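Local coordinates for flagellar brake protein YcgR (Klebsiella pneumoniae, PDB 5KEC), which probably acts as a c-di-GMP-responsive, DNA-binding activator of type 3 fimbriae transcription in biofilm formation, at residues I39-T44 with F51-H56; H119-Y124 with I228-R233; L170-A173 with E177-I180. All coordinates share one frame; numbering follows the deposited sequence.

Contact 1: residues I39-T44 with F51-H56; sequences IITQLT and FHIQTH
In the beta hairpin of strands 37-46 and 50-55, part of the N-terminal YcgR-like domain, Thr44 and Leu43 meet His52, Gln54 and Phe51. The backbone bond from Thr44 N to His52 O is 2.8 Å long and nearly straight, 176° at the hydrogen, although the donor sits above the carbonyl plane. Leu43 CA leans on His52 O, a longer C-H contact of 3.6 Å. Further from the turn the strands splay, the N-to-C directions of the short segments making 123°, well short of antiparallel, and water replaces direct pairing. One water bridges the gap, accepting from Gln54 N at 2.8 Å, donating to Gln42 O at 2.7 Å and bonding Thr41 OG1, so Gln42 O and Gln54 N, too far apart to pair directly, are both satisfied. A second water joins Thr44 OG1, Gln54 NE2 and, in the plane of the imidazole, His52 ND1. Thr44 holds OG1 between its backbone N and carbonyl carbon (chi1 56°), facing that water, while its CB lies 3.4 Å from Gln54 NE2. On the buried side Leu43 CD2 reaches Phe51 CD1 at 3.6 Å, the side chains crossing at about a right angle; Phe20 of helix 13-25 touches both residues, and Phe67 and Phe98 also meet the Phe51 ring. At the splayed end Ile39 CD1 approaches Thr55 OG1 to 3.5 Å, the hydroxyl being bonded to Arg57 N.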
# COMPACT_ATOMS: atom_id res chain seq x y z
N ILE B 39 -6.21 10.31 2.43
CA ILE B 39 -7.11 11.45 2.43
C ILE B 39 -8.55 10.98 2.30
O ILE B 39 -8.83 9.95 1.70
CB ILE B 39 -6.76 12.47 1.32
CG1 ILE B 39 -7.36 12.04 -0.02
CG2 ILE B 39 -5.25 12.65 1.21
CD1 ILE B 39 -7.03 12.98 -1.14
N ILE B 40 -9.46 11.74 2.89
CA ILE B 40 -10.88 11.46 2.75
C ILE B 40 -11.49 12.56 1.90
O ILE B 40 -11.22 13.75 2.13
CB ILE B 40 -11.60 11.45 4.10
CG1 ILE B 40 -10.97 10.43 5.04
CG2 ILE B 40 -13.09 11.18 3.92
CD1 ILE B 40 -11.23 9.00 4.65
N THR B 41 -12.30 12.17 0.93
CA THR B 41 -13.02 13.11 0.10
C THR B 41 -14.31 12.46 -0.38
O THR B 41 -14.78 11.50 0.23
CB THR B 41 -12.14 13.58 -1.08
OG1 THR B 41 -12.81 14.61 -1.81
CG2 THR B 41 -11.81 12.41 -2.01
N GLN B 42 -14.90 13.00 -1.44
CA GLN B 42 -16.08 12.39 -2.05
C GLN B 42 -15.83 12.16 -3.53
O GLN B 42 -14.99 12.83 -4.14
CB GLN B 42 -17.32 13.29 -1.88
CG GLN B 42 -18.21 12.96 -0.68
CD GLN B 42 -17.62 13.42 0.64
OE1 GLN B 42 -16.65 14.18 0.67
NE2 GLN B 42 -18.19 12.95 1.73
N LEU B 43 -16.55 11.20 -4.10
CA LEU B 43 -16.56 11.01 -5.54
C LEU B 43 -17.11 12.28 -6.19
O LEU B 43 -18.11 12.82 -5.73
CB LEU B 43 -17.49 9.85 -5.90
CG LEU B 43 -17.04 8.46 -5.47
CD1 LEU B 43 -18.25 7.53 -5.44
CD2 LEU B 43 -15.96 7.94 -6.40
N THR B 44 -16.47 12.75 -7.26
CA THR B 44 -16.96 13.97 -7.90
C THR B 44 -17.67 13.69 -9.23
O THR B 44 -18.34 14.57 -9.79
CB THR B 44 -15.83 15.01 -8.09
OG1 THR B 44 -14.75 14.43 -8.81
CG2 THR B 44 -15.31 15.46 -6.75
N PHE B 51 -14.19 7.02 -12.63
CA PHE B 51 -14.72 7.83 -11.55
C PHE B 51 -13.72 8.92 -11.22
O PHE B 51 -12.52 8.73 -11.41
CB PHE B 51 -15.02 6.99 -10.30
CG PHE B 51 -13.80 6.48 -9.60
CD1 PHE B 51 -13.20 7.24 -8.60
CD2 PHE B 51 -13.25 5.25 -9.92
CE1 PHE B 51 -12.07 6.77 -7.93
CE2 PHE B 51 -12.12 4.77 -9.27
CZ PHE B 51 -11.53 5.54 -8.27
N HIS B 52 -14.22 10.05 -10.75
CA HIS B 52 -13.34 11.19 -10.46
C HIS B 52 -13.28 11.51 -8.99
O HIS B 52 -14.25 11.30 -8.26
CB HIS B 52 -13.83 12.43 -11.20
CG HIS B 52 -13.76 12.32 -12.68
ND1 HIS B 52 -13.91 13.40 -13.52
CD2 HIS B 52 -13.55 11.25 -13.49
CE1 HIS B 52 -13.80 13.01 -14.77
NE2 HIS B 52 -13.58 11.70 -14.78
N ILE B 53 -12.14 12.03 -8.57
CA ILE B 53 -12.02 12.68 -7.28
C ILE B 53 -11.20 13.95 -7.49
O ILE B 53 -10.51 14.08 -8.50
CB ILE B 53 -11.36 11.77 -6.23
CG1 ILE B 53 -9.97 11.33 -6.70
CG2 ILE B 53 -12.25 10.56 -5.93
CD1 ILE B 53 -8.86 12.19 -6.15
N GLN B 54 -11.29 14.87 -6.54
CA GLN B 54 -10.56 16.13 -6.64
C GLN B 54 -9.79 16.38 -5.36
O GLN B 54 -10.31 16.17 -4.26
CB GLN B 54 -11.52 17.29 -6.92
CG GLN B 54 -12.24 17.19 -8.27
CD GLN B 54 -13.41 18.16 -8.38
OE1 GLN B 54 -13.46 19.16 -7.68
NE2 GLN B 54 -14.37 17.84 -9.24
N THR B 55 -8.55 16.84 -5.51
CA THR B 55 -7.69 17.08 -4.37
C THR B 55 -6.48 17.89 -4.80
O THR B 55 -6.06 17.82 -5.95
CB THR B 55 -7.22 15.75 -3.74
OG1 THR B 55 -6.29 16.02 -2.69
CG2 THR B 55 -6.55 14.88 -4.79
N HIS B 56 -5.92 18.66 -3.87
CA HIS B 56 -4.71 19.42 -4.18
C HIS B 56 -3.46 18.55 -4.08
O HIS B 56 -2.40 18.92 -4.57
CB HIS B 56 -4.59 20.64 -3.26
CG HIS B 56 -5.47 21.79 -3.67
ND1 HIS B 56 -6.77 21.92 -3.23
CD2 HIS B 56 -5.24 22.85 -4.48
CE1 HIS B 56 -7.30 23.01 -3.74
NE2 HIS B 56 -6.39 23.60 -4.51
O HOH W 1 -13.06 14.69 -4.41
O HOH W 2 -14.73 15.60 -11.20

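Contact 2: residues H119-Y124 with I228-R233; sequences HEHDFY and ILEAKR
Glu230, on helix 214-234, reaches across to His121 and Glu120 in the loop between strands 117-118 and 124-128; these three residues carry a small surface contact that buries 86 Å², Glu230 with the largest share. Its CG stands anti to the backbone N (chi1 175°) and the chain runs on extended, which carries the carboxylate out from the helix to the imidazole. OE1 arrives at the edge of the His121 ring, near its plane, 3.6 Å from NE2 and 3.9 Å from CD2. Carboxylate and ring are turned 67° against each other, and the two groups are joined through a water instead of directly: it lies 3.1 Å from His121 NE2 and donates a weak bond of 2.7 Å to Glu230 OE1. The other nitrogen of the ring, ND1, makes a weak hydrogen bond to Glu174, so His121 stands between two acidic side chains, a setting that would tend to stabilise a protonated imidazole. Glu120 touches more lightly, its CB 4.5 Å from Glu230 OE2. Its own OE1 is 4.7 Å from that same OE2, a proximity of like charges that the weak, long ion pair of Glu230 with Lys234 may ease. Elsewhere along the helix, Leu227 packs on His121 and Ile223 on Phe123. The water-bridged contact thus joins the C-terminal helix to a loop of the second beta domain, consistent with a PilZ domain.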
# COMPACT_ATOMS: atom_id res chain seq x y z
N HIS B 119 7.81 -7.45 14.79
CA HIS B 119 8.04 -8.87 15.07
C HIS B 119 9.34 -9.13 15.83
O HIS B 119 10.11 -8.22 16.10
CB HIS B 119 8.02 -9.68 13.76
CG HIS B 119 9.05 -9.25 12.77
ND1 HIS B 119 10.34 -9.75 12.79
CD2 HIS B 119 9.00 -8.37 11.75
CE1 HIS B 119 11.03 -9.19 11.80
NE2 HIS B 119 10.24 -8.35 11.16
N GLU B 120 9.57 -10.40 16.18
CA GLU B 120 10.77 -10.78 16.93
C GLU B 120 11.78 -11.56 16.07
O GLU B 120 12.95 -11.71 16.45
CB GLU B 120 10.39 -11.58 18.18
CG GLU B 120 11.57 -12.06 19.01
CD GLU B 120 12.00 -13.47 18.66
OE1 GLU B 120 11.12 -14.36 18.61
OE2 GLU B 120 13.21 -13.70 18.43
N HIS B 121 11.32 -12.04 14.92
CA HIS B 121 12.15 -12.86 14.04
C HIS B 121 13.45 -12.21 13.57
O HIS B 121 13.57 -10.98 13.53
CB HIS B 121 11.33 -13.32 12.83
CG HIS B 121 10.35 -14.41 13.14
ND1 HIS B 121 10.65 -15.75 13.01
CD2 HIS B 121 9.06 -14.35 13.57
CE1 HIS B 121 9.60 -16.47 13.35
NE2 HIS B 121 8.62 -15.65 13.69
N ASP B 122 14.43 -13.05 13.24
CA ASP B 122 15.73 -12.62 12.75
C ASP B 122 15.70 -12.42 11.24
O ASP B 122 16.30 -13.20 10.50
CB ASP B 122 16.78 -13.68 13.09
CG ASP B 122 17.86 -13.17 14.02
OD1 ASP B 122 17.72 -12.06 14.57
OD2 ASP B 122 18.86 -13.90 14.21
N PHE B 123 14.99 -11.40 10.78
CA PHE B 123 14.85 -11.16 9.35
C PHE B 123 15.79 -10.04 8.92
O PHE B 123 15.90 -9.03 9.61
CB PHE B 123 13.41 -10.78 9.00
CG PHE B 123 12.40 -11.88 9.25
CD1 PHE B 123 12.81 -13.20 9.43
CD2 PHE B 123 11.05 -11.59 9.28
CE1 PHE B 123 11.87 -14.20 9.65
CE2 PHE B 123 10.11 -12.59 9.50
CZ PHE B 123 10.52 -13.90 9.68
N TYR B 124 16.45 -10.22 7.79
CA TYR B 124 17.38 -9.21 7.29
C TYR B 124 17.17 -9.02 5.79
O TYR B 124 16.51 -9.84 5.14
CB TYR B 124 18.84 -9.62 7.56
CG TYR B 124 19.21 -9.71 9.02
CD1 TYR B 124 19.75 -8.61 9.69
CD2 TYR B 124 19.04 -10.89 9.74
CE1 TYR B 124 20.09 -8.69 11.03
CE2 TYR B 124 19.38 -10.98 11.08
CZ TYR B 124 19.90 -9.87 11.72
OH TYR B 124 20.25 -9.95 13.06
N ILE B 228 1.11 -12.25 12.45
CA ILE B 228 -0.15 -11.73 12.97
C ILE B 228 -0.70 -12.65 14.06
O ILE B 228 -1.03 -12.20 15.16
CB ILE B 228 -1.19 -11.59 11.86
CG1 ILE B 228 -0.71 -10.57 10.82
CG2 ILE B 228 -2.53 -11.19 12.43
CD1 ILE B 228 -1.51 -10.57 9.54
N LEU B 229 -0.79 -13.94 13.75
CA LEU B 229 -1.27 -14.92 14.71
C LEU B 229 -0.42 -14.88 15.98
O LEU B 229 -0.95 -14.86 17.09
CB LEU B 229 -1.24 -16.33 14.10
CG LEU B 229 -1.76 -17.47 14.97
CD1 LEU B 229 -3.20 -17.22 15.40
CD2 LEU B 229 -1.64 -18.80 14.23
N GLU B 230 0.89 -14.83 15.81
CA GLU B 230 1.81 -14.74 16.94
C GLU B 230 1.56 -13.47 17.76
O GLU B 230 1.56 -13.51 18.99
CB GLU B 230 3.26 -14.78 16.46
CG GLU B 230 4.28 -14.57 17.58
CD GLU B 230 5.68 -14.31 17.06
OE1 GLU B 230 5.94 -14.63 15.87
OE2 GLU B 230 6.51 -13.79 17.83
N ALA B 231 1.37 -12.35 17.07
CA ALA B 231 1.11 -11.08 17.74
C ALA B 231 -0.20 -11.08 18.52
O ALA B 231 -0.28 -10.53 19.62
CB ALA B 231 1.12 -9.93 16.72
N LYS B 232 -1.23 -11.72 17.96
CA LYS B 232 -2.51 -11.84 18.66
C LYS B 232 -2.39 -12.73 19.89
O LYS B 232 -2.88 -12.38 20.96
CB LYS B 232 -3.60 -12.37 17.72
CG LYS B 232 -4.03 -11.37 16.68
CD LYS B 232 -5.09 -11.95 15.76
CE LYS B 232 -5.52 -10.92 14.74
NZ LYS B 232 -5.83 -9.61 15.40
N ARG B 233 -1.74 -13.87 19.73
CA ARG B 233 -1.53 -14.79 20.84
C ARG B 233 -0.71 -14.13 21.95
O ARG B 233 -0.65 -14.64 23.07
CB ARG B 233 -0.83 -16.07 20.37
CG ARG B 233 -1.67 -16.93 19.45
CD ARG B 233 -1.05 -18.32 19.30
NE ARG B 233 -1.70 -19.11 18.27
CZ ARG B 233 -2.71 -19.95 18.49
NH1 ARG B 233 -3.19 -20.10 19.72
NH2 ARG B 233 -3.23 -20.64 17.49
O HOH W 3 7.09 -17.03 16.04

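Contact 3: residues L170-A173 with E177-I180; sequences LMLA and EITI
Leu170 and Ile178 face each other as a hydrogen-bonded antiparallel pair in the hairpin of strands 164-171 and 177-193, and carry the dense side of the contact. Leu170 N donates to Ile178 O over 2.7 Å, with 167° at the hydrogen; the return bond, from Ile178 N to Leu170 O, is longer at 3.1 Å and more bent, 152°. Glu177 CA adds a C-H contact of 3.3 Å to that same Leu170 O. The side chains of Leu170 and Ile178 share a buried face of the sheet. There Leu170 CG comes within 4.0 Å of Ile180 CG2, a methyl set between its own backbone N and carbonyl carbon because CG1 takes the anti place (chi1 -163°), and Leu172 turns its end back so that CD1 lies 3.7 Å from Ile178 CD1. Helix 214-234 closes over this face, with Ile220 on Ile178 and Ile223 on Leu172, while Phe209 of strand 199-210 touches Leu170 and Ile180.

The other face is looser. Met171 and Glu177, a non-hydrogen-bonded pair, lie side by side and point the same way, touching where Met171 CG is 3.7 Å from Glu177 OE2. Glu177 is exposed, and its OE1 has a weak, long ion pair with Arg126. Two backbone bonds thus fix the register, leaving the leucines and isoleucines to bury apolar surface against helix 214-234 and strand 199-210 while the carboxylate stays at the solvent face.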
# COMPACT_ATOMS: atom_id res chain seq x y z
N LEU B 170 15.53 -10.87 0.74
CA LEU B 170 14.95 -10.99 2.07
C LEU B 170 15.40 -12.29 2.72
O LEU B 170 15.03 -13.37 2.30
CB LEU B 170 13.42 -10.95 1.97
CG LEU B 170 12.87 -9.81 1.12
CD1 LEU B 170 11.35 -9.89 1.06
CD2 LEU B 170 13.33 -8.45 1.65
N MET B 171 16.25 -12.17 3.74
CA MET B 171 16.66 -13.32 4.53
C MET B 171 15.63 -13.54 5.63
O MET B 171 15.58 -12.78 6.61
CB MET B 171 18.03 -13.07 5.13
CG MET B 171 19.12 -12.79 4.10
SD MET B 171 20.63 -12.11 4.82
CE MET B 171 21.13 -13.42 5.93
N LEU B 172 14.79 -14.56 5.49
CA LEU B 172 13.67 -14.73 6.40
C LEU B 172 13.78 -15.98 7.27
O LEU B 172 12.79 -16.67 7.51
CB LEU B 172 12.34 -14.71 5.63
CG LEU B 172 12.15 -13.48 4.74
CD1 LEU B 172 11.02 -13.67 3.73
CD2 LEU B 172 11.91 -12.23 5.60
N ALA B 173 14.99 -16.26 7.74
CA ALA B 173 15.22 -17.36 8.66
C ALA B 173 14.53 -18.64 8.19
O ALA B 173 14.81 -19.14 7.09
CB ALA B 173 14.74 -16.99 10.07
N GLU B 177 14.72 -17.68 1.64
CA GLU B 177 15.11 -16.40 1.08
C GLU B 177 14.21 -16.02 -0.08
O GLU B 177 13.66 -16.88 -0.77
CB GLU B 177 16.59 -16.43 0.65
CG GLU B 177 17.53 -16.64 1.81
CD GLU B 177 18.98 -16.45 1.45
OE1 GLU B 177 19.37 -16.80 0.32
OE2 GLU B 177 19.74 -15.95 2.31
N ILE B 178 14.05 -14.72 -0.27
CA ILE B 178 13.24 -14.21 -1.36
C ILE B 178 13.95 -13.02 -2.00
O ILE B 178 14.16 -11.99 -1.36
CB ILE B 178 11.86 -13.74 -0.87
CG1 ILE B 178 11.13 -14.89 -0.17
CG2 ILE B 178 11.03 -13.21 -2.04
CD1 ILE B 178 9.75 -14.51 0.33
N THR B 179 14.31 -13.17 -3.27
CA THR B 179 14.93 -12.09 -4.02
C THR B 179 13.84 -11.20 -4.60
O THR B 179 12.91 -11.69 -5.23
CB THR B 179 15.84 -12.63 -5.15
OG1 THR B 179 16.90 -13.40 -4.58
CG2 THR B 179 16.45 -11.48 -5.95
N ILE B 180 13.95 -9.90 -4.37
CA ILE B 180 12.88 -9.00 -4.75
C ILE B 180 13.44 -7.63 -5.06
O ILE B 180 14.58 -7.33 -4.73
CB ILE B 180 11.85 -8.88 -3.61
CG1 ILE B 180 10.54 -8.28 -4.11
CG2 ILE B 180 12.45 -8.07 -2.44
CD1 ILE B 180 9.45 -8.27 -3.07

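In the fold
Contact 1 belongs to the N-terminal beta domain and contacts 2 and 3 to the second, on opposite sides of the chain's centre; its centre is about 37 Å from that of contact 2 and about 38 Å from that of contact 3. Contact 3 is nested in the chain loop that contact 2 closes: Tyr124 O and Met171 N, 2.7 Å apart, probably share a hydrogen bond, and Phe123 CE1 packs on Leu172 O. This apo chain binds no c-di-GMP; the residues that bind it in another structure come from both domains and the stretch between. Between side chains, Arg114 is about 8 Å from Ile39, Cys207 about 8 Å from Leu170, and Asp141 about 11 Å from His121.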